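Local coordinates for protein arginine decarboxylase (Campylobacter jejuni subsp. jejuni, PDB 3NZP) that probably catalyses the pyridoxal-5'-phosphate-dependent decarboxylation of arginine to agmatine, a step in bacterial polyamine and spermidine biosynthesis, at residues I23-P29 / I540-Y545; I55-I59 / N96-G101; Y366-P371 / K415-L419. All coordinates share one frame; numbering follows the deposited sequence.

Contact 1: residues I23-P29 / I540-Y545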
loop_
_atom_site.group_PDB
_atom_site.type_symbol
_atom_site.label_atom_id
_atom_site.label_comp_id
_atom_site.label_asym_id
_atom_site.label_seq_id
_atom_site.Cartn_x
_atom_site.Cartn_y
_atom_site.Cartn_z
ATOM N N ILE B 23 -16.620 25.162 -3.203
ATOM C CA ILE B 23 -16.460 24.718 -4.574
ATOM C C ILE B 23 -16.763 25.931 -5.446
ATOM O O ILE B 23 -17.884 26.433 -5.456
ATOM C CB ILE B 23 -17.451 23.593 -4.907
ATOM C CG1 ILE B 23 -17.251 22.410 -3.952
ATOM C CG2 ILE B 23 -17.299 23.201 -6.355
ATOM C CD1 ILE B 23 -15.832 21.874 -3.868
ATOM N N ASN B 24 -15.765 26.421 -6.163
ATOM C CA ASN B 24 -15.980 27.586 -6.997
ATOM C C ASN B 24 -16.810 27.230 -8.223
ATOM O O ASN B 24 -16.272 27.096 -9.318
ATOM C CB ASN B 24 -14.640 28.177 -7.432
ATOM C CG ASN B 24 -14.771 29.605 -7.888
ATOM O OD1 ASN B 24 -15.371 29.887 -8.921
ATOM N ND2 ASN B 24 -14.228 30.528 -7.098
ATOM N N TYR B 25 -18.117 27.067 -8.045
ATOM C CA TYR B 25 -18.974 26.716 -9.169
ATOM C C TYR B 25 -20.202 27.622 -9.280
ATOM O O TYR B 25 -20.205 28.582 -10.062
ATOM C CB TYR B 25 -19.401 25.247 -9.076
ATOM C CG TYR B 25 -20.210 24.758 -10.264
ATOM C CD1 TYR B 25 -21.201 23.779 -10.105
ATOM C CD2 TYR B 25 -20.025 25.302 -11.539
ATOM C CE1 TYR B 25 -21.999 23.368 -11.184
ATOM C CE2 TYR B 25 -20.815 24.896 -12.621
ATOM C CZ TYR B 25 -21.802 23.933 -12.437
ATOM O OH TYR B 25 -22.602 23.565 -13.492
ATOM N N GLU B 26 -21.254 27.334 -8.528
ATOM C CA GLU B 26 -22.440 28.181 -8.605
ATOM C C GLU B 26 -22.361 29.176 -7.462
ATOM O O GLU B 26 -21.569 30.115 -7.505
ATOM C CB GLU B 26 -23.712 27.343 -8.471
ATOM C CG GLU B 26 -24.766 27.682 -9.490
ATOM C CD GLU B 26 -24.454 27.102 -10.860
ATOM O OE1 GLU B 26 -25.261 27.304 -11.796
ATOM O OE2 GLU B 26 -23.403 26.441 -11.000
ATOM N N LYS B 27 -23.179 28.957 -6.435
ATOM C CA LYS B 27 -23.170 29.811 -5.256
ATOM C C LYS B 27 -21.904 29.575 -4.436
ATOM O O LYS B 27 -21.781 30.083 -3.322
ATOM C CB LYS B 27 -24.382 29.535 -4.370
ATOM C CG LYS B 27 -25.628 30.326 -4.747
ATOM C CD LYS B 27 -26.284 29.810 -6.014
ATOM C CE LYS B 27 -27.120 28.581 -5.718
ATOM N NZ LYS B 27 -28.230 28.841 -4.754
ATOM N N LYS B 28 -20.968 28.806 -4.979
ATOM C CA LYS B 28 -19.730 28.529 -4.269
ATOM C C LYS B 28 -20.029 27.884 -2.912
ATOM O O LYS B 28 -19.626 28.405 -1.858
ATOM C CB LYS B 28 -18.946 29.828 -4.069
ATOM C CG LYS B 28 -18.772 30.638 -5.345
ATOM C CD LYS B 28 -17.904 31.869 -5.119
ATOM C CE LYS B 28 -17.941 32.780 -6.328
ATOM N NZ LYS B 28 -17.522 32.031 -7.541
ATOM N N PRO B 29 -20.740 26.738 -2.921
ATOM C CA PRO B 29 -21.108 25.999 -1.709
ATOM C C PRO B 29 -19.885 25.622 -0.880
ATOM O O PRO B 29 -18.892 25.144 -1.423
ATOM C CB PRO B 29 -21.839 24.779 -2.261
ATOM C CG PRO B 29 -21.159 24.563 -3.567
ATOM C CD PRO B 29 -21.083 25.959 -4.120
ATOM N N ILE B 540 -24.056 19.906 -7.849
ATOM C CA ILE B 540 -24.217 21.339 -7.674
ATOM C C ILE B 540 -24.884 21.982 -8.882
ATOM O O ILE B 540 -24.604 21.613 -10.026
ATOM C CB ILE B 540 -22.843 22.000 -7.450
ATOM C CG1 ILE B 540 -22.075 21.286 -6.334
ATOM C CG2 ILE B 540 -23.024 23.436 -7.052
ATOM C CD1 ILE B 540 -20.690 21.871 -6.074
ATOM N N ASN B 541 -25.773 22.942 -8.633
ATOM C CA ASN B 541 -26.462 23.655 -9.717
ATOM C C ASN B 541 -26.775 25.086 -9.286
ATOM O O ASN B 541 -26.280 25.548 -8.255
ATOM C CB ASN B 541 -27.748 22.926 -10.115
ATOM C CG ASN B 541 -28.800 22.963 -9.031
ATOM O OD1 ASN B 541 -28.503 23.237 -7.867
ATOM N ND2 ASN B 541 -30.043 22.671 -9.404
ATOM N N GLU B 542 -27.586 25.788 -10.073
ATOM C CA GLU B 542 -27.935 27.175 -9.763
ATOM C C GLU B 542 -28.756 27.310 -8.482
ATOM O O GLU B 542 -28.740 28.361 -7.840
ATOM C CB GLU B 542 -28.690 27.812 -10.939
ATOM C CG GLU B 542 -29.996 27.110 -11.315
ATOM C CD GLU B 542 -29.819 26.021 -12.361
ATOM O OE1 GLU B 542 -29.523 26.358 -13.530
ATOM O OE2 GLU B 542 -29.979 24.829 -12.019
ATOM N N LYS B 543 -29.466 26.244 -8.117
ATOM C CA LYS B 543 -30.309 26.218 -6.915
ATOM C C LYS B 543 -29.464 25.990 -5.659
ATOM O O LYS B 543 -29.837 26.400 -4.562
ATOM C CB LYS B 543 -31.345 25.089 -7.024
ATOM C CG LYS B 543 -32.023 24.975 -8.380
ATOM C CD LYS B 543 -32.853 26.207 -8.699
ATOM C CE LYS B 543 -33.384 26.175 -10.130
ATOM N NZ LYS B 543 -34.157 24.935 -10.434
ATOM N N GLY B 544 -28.330 25.313 -5.837
ATOM C CA GLY B 544 -27.433 25.015 -4.728
ATOM C C GLY B 544 -26.790 23.647 -4.901
ATOM O O GLY B 544 -26.471 23.238 -6.023
ATOM N N TYR B 545 -26.594 22.927 -3.802
ATOM C CA TYR B 545 -25.985 21.598 -3.890
ATOM C C TYR B 545 -26.945 20.551 -3.373
ATOM O O TYR B 545 -27.855 20.862 -2.623
ATOM C CB TYR B 545 -24.693 21.552 -3.081
ATOM C CG TYR B 545 -24.897 21.553 -1.593
ATOM C CD1 TYR B 545 -25.090 20.361 -0.898
ATOM C CD2 TYR B 545 -24.862 22.741 -0.870
ATOM C CE1 TYR B 545 -25.234 20.353 0.482
ATOM C CE2 TYR B 545 -25.006 22.745 0.508
ATOM C CZ TYR B 545 -25.188 21.547 1.179
ATOM O OH TYR B 545 -25.298 21.542 2.549
#
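Ile-540 sets its side chain against Ile-23, Tyr-25 and Pro-29, joining the loop after strand 21-23 to the turn of a beta hairpin. The hairpin is built by the antiparallel strands 534-540 and 545-551, part of the large mixed sheet, which is distinct from the PLP-binding barrel. CB of Ile-540 lies at the edge of the Tyr-25 ring, in the ring plane, 3.6 Å from Tyr-25 CD1. From there the CG2 branch stays by the same ring atom and reaches toward Pro-29, 4.1 Å from Pro-29 CG. The CG1 branch, turned anti to the carbonyl carbon (chi1 -51°) and then fully extended, carries CD1 into the crook between Ile-23 and Pro-29. There Ile-540 CD1 is 3.7 Å from Ile-23 CG2 and equally far from Pro-29 CG. Further along, Pro-29 CB meets CD2 of Tyr-545 obliquely at 3.9 Å. Outside the two segments, the Tyr-25 ring also stacks with that of His-53, and Tyr-545 OH makes a weak hydrogen bond to Glu-37. Polar contact is sparser: the folded chain of Lys-27, bent at chi2, chi3 and chi4, brings NZ to a weak hydrogen bond with the backbone O of Lys-543, though the placement of the lysine end is uncertain. The turn is closed by the backbone bond from Asn-541 N to Gly-544 O and carries an Asx motif. Asn-541 OD1 accepts the backbone N of Gly-544 at 2.9 Å, and this donor sits 33° out of the plane of the side-chain carbonyl.

Contact 2: residues I55-I59 / N96-G101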
loop_
_atom_site.group_PDB
_atom_site.type_symbol
_atom_site.label_atom_id
_atom_site.label_comp_id
_atom_site.label_asym_id
_atom_site.label_seq_id
_atom_site.Cartn_x
_atom_site.Cartn_y
_atom_site.Cartn_z
ATOM N N ILE B 55 -15.037 16.771 -12.139
ATOM C CA ILE B 55 -14.701 15.797 -13.163
ATOM C C ILE B 55 -14.965 16.403 -14.525
ATOM O O ILE B 55 -14.150 16.277 -15.443
ATOM C CB ILE B 55 -15.524 14.510 -12.998
ATOM C CG1 ILE B 55 -15.343 13.962 -11.591
ATOM C CG2 ILE B 55 -15.035 13.443 -13.964
ATOM C CD1 ILE B 55 -16.097 12.710 -11.352
ATOM N N GLN B 56 -16.108 17.065 -14.653
ATOM C CA GLN B 56 -16.474 17.719 -15.904
ATOM C C GLN B 56 -15.433 18.792 -16.234
ATOM O O GLN B 56 -14.847 18.788 -17.316
ATOM C CB GLN B 56 -17.862 18.340 -15.772
ATOM C CG GLN B 56 -18.324 19.145 -16.964
ATOM C CD GLN B 56 -19.706 19.714 -16.730
ATOM O OE1 GLN B 56 -20.714 19.030 -16.937
ATOM N NE2 GLN B 56 -19.765 20.962 -16.264
ATOM N N LYS B 57 -15.202 19.707 -15.300
ATOM C CA LYS B 57 -14.211 20.742 -15.510
ATOM C C LYS B 57 -12.944 20.138 -16.086
ATOM O O LYS B 57 -12.390 20.638 -17.060
ATOM C CB LYS B 57 -13.870 21.417 -14.196
ATOM C CG LYS B 57 -14.502 22.761 -14.008
ATOM C CD LYS B 57 -13.706 23.825 -14.723
ATOM C CE LYS B 57 -13.918 25.179 -14.057
ATOM N NZ LYS B 57 -13.485 25.201 -12.614
ATOM N N GLN B 58 -12.484 19.050 -15.487
ATOM C CA GLN B 58 -11.265 18.419 -15.956
ATOM C C GLN B 58 -11.316 17.904 -17.373
ATOM O O GLN B 58 -10.359 18.070 -18.124
ATOM C CB GLN B 58 -10.870 17.298 -15.012
ATOM C CG GLN B 58 -10.290 17.856 -13.742
ATOM C CD GLN B 58 -9.004 18.590 -14.007
ATOM O OE1 GLN B 58 -7.996 17.974 -14.314
ATOM N NE2 GLN B 58 -9.033 19.915 -13.909
ATOM N N ILE B 59 -12.424 17.273 -17.734
ATOM C CA ILE B 59 -12.586 16.739 -19.074
ATOM C C ILE B 59 -12.552 17.862 -20.093
ATOM O O ILE B 59 -11.798 17.801 -21.059
ATOM C CB ILE B 59 -13.914 15.992 -19.212
ATOM C CG1 ILE B 59 -13.923 14.781 -18.289
ATOM C CG2 ILE B 59 -14.118 15.546 -20.653
ATOM C CD1 ILE B 59 -15.242 14.063 -18.272
ATOM N N ASN B 96 -19.778 8.521 -13.373
ATOM C CA ASN B 96 -19.867 9.937 -13.688
ATOM C C ASN B 96 -18.974 10.339 -14.841
ATOM O O ASN B 96 -19.324 11.200 -15.651
ATOM C CB ASN B 96 -19.531 10.770 -12.463
ATOM C CG ASN B 96 -20.703 10.898 -11.540
ATOM O OD1 ASN B 96 -21.767 11.365 -11.948
ATOM N ND2 ASN B 96 -20.533 10.474 -10.294
ATOM N N LEU B 97 -17.811 9.712 -14.909
ATOM C CA LEU B 97 -16.872 10.008 -15.966
ATOM C C LEU B 97 -17.464 9.656 -17.331
ATOM O O LEU B 97 -17.465 10.479 -18.238
ATOM C CB LEU B 97 -15.565 9.245 -15.733
ATOM C CG LEU B 97 -14.365 9.366 -16.682
ATOM C CD1 LEU B 97 -14.503 8.457 -17.881
ATOM C CD2 LEU B 97 -14.219 10.801 -17.099
ATOM N N VAL B 98 -17.987 8.447 -17.486
ATOM C CA VAL B 98 -18.534 8.074 -18.778
ATOM C C VAL B 98 -19.698 8.968 -19.140
ATOM O O VAL B 98 -19.885 9.342 -20.298
ATOM C CB VAL B 98 -19.000 6.611 -18.797
ATOM C CG1 VAL B 98 -17.822 5.695 -18.540
ATOM C CG2 VAL B 98 -20.075 6.401 -17.753
ATOM N N LYS B 99 -20.485 9.323 -18.141
ATOM C CA LYS B 99 -21.635 10.168 -18.373
ATOM C C LYS B 99 -21.193 11.575 -18.795
ATOM O O LYS B 99 -21.588 12.065 -19.846
ATOM C CB LYS B 99 -22.476 10.197 -17.105
ATOM C CG LYS B 99 -23.754 10.962 -17.233
ATOM C CD LYS B 99 -24.667 10.726 -16.025
ATOM C CE LYS B 99 -25.147 9.267 -15.934
ATOM N NZ LYS B 99 -26.089 9.051 -14.789
ATOM N N LEU B 100 -20.347 12.208 -17.988
ATOM C CA LEU B 100 -19.849 13.546 -18.284
ATOM C C LEU B 100 -18.944 13.622 -19.514
ATOM O O LEU B 100 -18.880 14.651 -20.180
ATOM C CB LEU B 100 -19.104 14.099 -17.078
ATOM C CG LEU B 100 -19.928 14.912 -16.079
ATOM C CD1 LEU B 100 -21.271 14.246 -15.776
ATOM C CD2 LEU B 100 -19.112 15.054 -14.810
ATOM N N GLY B 101 -18.245 12.550 -19.836
ATOM C CA GLY B 101 -17.379 12.617 -20.987
ATOM C C GLY B 101 -18.021 12.120 -22.263
ATOM O O GLY B 101 -17.341 11.960 -23.284
#
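Ile-55 and Ile-59 hold the same rotamer, each with CG1 anti to the carbonyl carbon (chi1 -55° in Ile-55) and CD1 extended beyond it, which stretches both side chains, already facing helix 91-100, out to their CD1 methyls. Leu-97 answers from helix 91-100, where CG anti to its own N and a chi2 of -83° together put CD2 in the interface, 3.6 Å from Ile-59 CD1. The same Leu-97 methyl comes to 4.2 Å from CG2 of Ile-55, whose side chain crosses that of Leu-97 at about a right angle. At its far end, Ile-55 CD1 rests on CB of Asn-96; the Asn-96 amide is engaged within its own helix, where ND2 donates to the backbone O of Gly-92. The two helices flank strand 79-84 in the sequence, one leading into this first strand of the eight-stranded TIM barrel and the other crossing over from it to strand 107-110. Their short segments run 9.9 Å apart with a crossing angle of -52°. Leu-108 on strand 107-110 packs against Leu-97, whose side chain lies about 11 Å from the bound PLP, while Val-325 of helix 323-326 touches Ile-59. On the partly exposed side, Leu-100 fits along helix 52-72: its CD2 lies 3.6 Å from Gln-56 CB and near the backbone N of that residue, and also approaches Ile-55 CB at 4.1 Å. Ile-59 CD1 sits against the last turn of helix 91-100, reaching Leu-100 CB at 4.0 Å and the backbone N of Gly-101 at 3.7 Å.

Contact 3: residues Y366-P371 / K415-L419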
loop_
_atom_site.group_PDB
_atom_site.type_symbol
_atom_site.label_atom_id
_atom_site.label_comp_id
_atom_site.label_asym_id
_atom_site.label_seq_id
_atom_site.Cartn_x
_atom_site.Cartn_y
_atom_site.Cartn_z
ATOM N N TYR B 366 17.635 28.502 33.444
ATOM C CA TYR B 366 16.294 29.032 33.242
ATOM C C TYR B 366 16.168 30.436 33.830
ATOM O O TYR B 366 15.411 31.266 33.330
ATOM C CB TYR B 366 15.250 28.092 33.869
ATOM C CG TYR B 366 13.808 28.498 33.610
ATOM C CD1 TYR B 366 13.374 28.817 32.319
ATOM C CD2 TYR B 366 12.874 28.557 34.651
ATOM C CE1 TYR B 366 12.056 29.186 32.067
ATOM C CE2 TYR B 366 11.547 28.925 34.410
ATOM C CZ TYR B 366 11.146 29.238 33.113
ATOM O OH TYR B 366 9.843 29.608 32.845
ATOM N N LYS B 367 16.915 30.706 34.891
ATOM C CA LYS B 367 16.865 32.015 35.516
ATOM C C LYS B 367 17.772 33.010 34.797
ATOM O O LYS B 367 17.305 33.987 34.211
ATOM C CB LYS B 367 17.272 31.905 36.984
ATOM C CG LYS B 367 16.311 31.079 37.795
ATOM C CD LYS B 367 16.820 30.851 39.203
ATOM C CE LYS B 367 15.772 30.157 40.100
ATOM N NZ LYS B 367 15.300 28.799 39.661
ATOM N N SER B 368 19.070 32.736 34.831
ATOM C CA SER B 368 20.075 33.589 34.221
ATOM C C SER B 368 19.889 33.834 32.732
ATOM O O SER B 368 20.476 34.759 32.173
ATOM C CB SER B 368 21.448 32.986 34.467
ATOM O OG SER B 368 21.554 32.599 35.823
ATOM N N ILE B 369 19.081 33.004 32.087
ATOM C CA ILE B 369 18.827 33.141 30.657
ATOM C C ILE B 369 18.523 34.591 30.265
ATOM O O ILE B 369 17.703 35.253 30.899
ATOM C CB ILE B 369 17.638 32.261 30.240
ATOM C CG1 ILE B 369 17.416 32.359 28.727
ATOM C CG2 ILE B 369 16.392 32.681 31.011
ATOM C CD1 ILE B 369 18.540 31.748 27.907
ATOM N N LYS B 370 19.198 35.083 29.229
ATOM C CA LYS B 370 18.985 36.448 28.733
ATOM C C LYS B 370 19.267 36.470 27.238
ATOM O O LYS B 370 19.902 35.566 26.704
ATOM C CB LYS B 370 19.897 37.458 29.444
ATOM C CG LYS B 370 21.375 37.268 29.171
ATOM C CD LYS B 370 22.241 38.300 29.897
ATOM C CE LYS B 370 22.166 39.678 29.243
ATOM N NZ LYS B 370 23.205 40.598 29.803
ATOM N N PRO B 371 18.800 37.515 26.542
ATOM C CA PRO B 371 18.990 37.666 25.093
ATOM C C PRO B 371 20.410 37.435 24.588
ATOM O O PRO B 371 20.601 37.011 23.450
ATOM C CB PRO B 371 18.514 39.093 24.834
ATOM C CG PRO B 371 17.420 39.256 25.841
ATOM C CD PRO B 371 18.042 38.656 27.090
ATOM N N LYS B 415 11.707 29.848 26.398
ATOM C CA LYS B 415 12.147 31.206 26.740
ATOM C C LYS B 415 13.323 31.633 25.881
ATOM O O LYS B 415 13.554 32.818 25.662
ATOM C CB LYS B 415 12.547 31.269 28.214
ATOM C CG LYS B 415 12.776 32.668 28.751
ATOM C CD LYS B 415 13.026 32.623 30.255
ATOM C CE LYS B 415 13.075 34.019 30.866
ATOM N NZ LYS B 415 13.382 33.957 32.324
ATOM N N ALA B 416 14.073 30.646 25.409
ATOM C CA ALA B 416 15.225 30.907 24.568
ATOM C C ALA B 416 14.742 31.534 23.278
ATOM O O ALA B 416 15.042 32.687 22.996
ATOM C CB ALA B 416 15.954 29.613 24.277
ATOM N N ILE B 417 13.980 30.769 22.503
ATOM C CA ILE B 417 13.461 31.251 21.223
ATOM C C ILE B 417 12.746 32.585 21.384
ATOM O O ILE B 417 12.808 33.449 20.505
ATOM C CB ILE B 417 12.480 30.243 20.606
ATOM C CG1 ILE B 417 13.174 28.892 20.414
ATOM C CG2 ILE B 417 11.983 30.773 19.275
ATOM C CD1 ILE B 417 12.275 27.792 19.892
ATOM N N LEU B 418 12.068 32.732 22.517
ATOM C CA LEU B 418 11.330 33.941 22.850
ATOM C C LEU B 418 12.296 35.125 22.891
ATOM O O LEU B 418 12.072 36.142 22.241
ATOM C CB LEU B 418 10.670 33.775 24.224
ATOM C CG LEU B 418 9.473 34.658 24.579
ATOM C CD1 LEU B 418 8.271 34.158 23.786
ATOM C CD2 LEU B 418 9.180 34.605 26.078
ATOM N N LEU B 419 13.374 34.977 23.660
ATOM C CA LEU B 419 14.379 36.030 23.802
ATOM C C LEU B 419 15.234 36.196 22.551
ATOM O O LEU B 419 15.924 37.201 22.392
ATOM C CB LEU B 419 15.292 35.747 25.001
ATOM C CG LEU B 419 14.846 36.200 26.394
ATOM C CD1 LEU B 419 13.488 35.613 26.747
ATOM C CD2 LEU B 419 15.885 35.768 27.410
#
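The ammonium nitrogen NZ of Lys-415 approaches the backbone O of Tyr-366, near the end of helix 357-368, without forming a hydrogen bond to it; the place of this oxygen is uncertain. The same nitrogen lies over the Tyr-366 ring, 5.3 Å from the centroid, a long cation-pi approach that can be at most weakly attractive. An extended chain, with CG anti to the backbone N (chi1 -169°) and every later torsion near 180°, takes Lys-415 this far. Along the way its CD passes Tyr-366 CE1 at 4.0 Å, the two side chains crossing at about a right angle, and runs by CG2 of Ile-369, whose position is doubtful. Both segments belong to the arginine decarboxylase helical bundle, where the chain leaving helix 357-368 packs on helix 399-420. Tyr-377 of helix 374-392 also touches Ile-369, and Tyr-366 OH has a weak hydrogen bond to Glu-346. One helical turn beyond Lys-415, Leu-419 carries the firmer packing: its CD2 meets Ile-369 CG1 at 4.0 Å and Pro-371 CD at 3.6 Å, while its CG lies 4.0 Å from Pro-371 CG.

In the fold
The three contacts belong to three parts of the chain. Contact 2 is partly buried and joins two helices that flank the first strand of the TIM barrel in sequence, mainly through apolar side-chain carbons, with no hydrogen bond between its segments. Contacts 1 and 3 are surface contacts, and each mixes an aliphatic patch with a lysine chain: in contact 1 the lysine gains a weak hydrogen bond, in contact 3 it does not. Contact 1 joins loops and lies close to contact 2, their centres about 17 Å apart. Contact 3 lies in the helical bundle, far from the other two, its centre about 59 Å from that of contact 2. Along the sequence, contact 1 encloses both others.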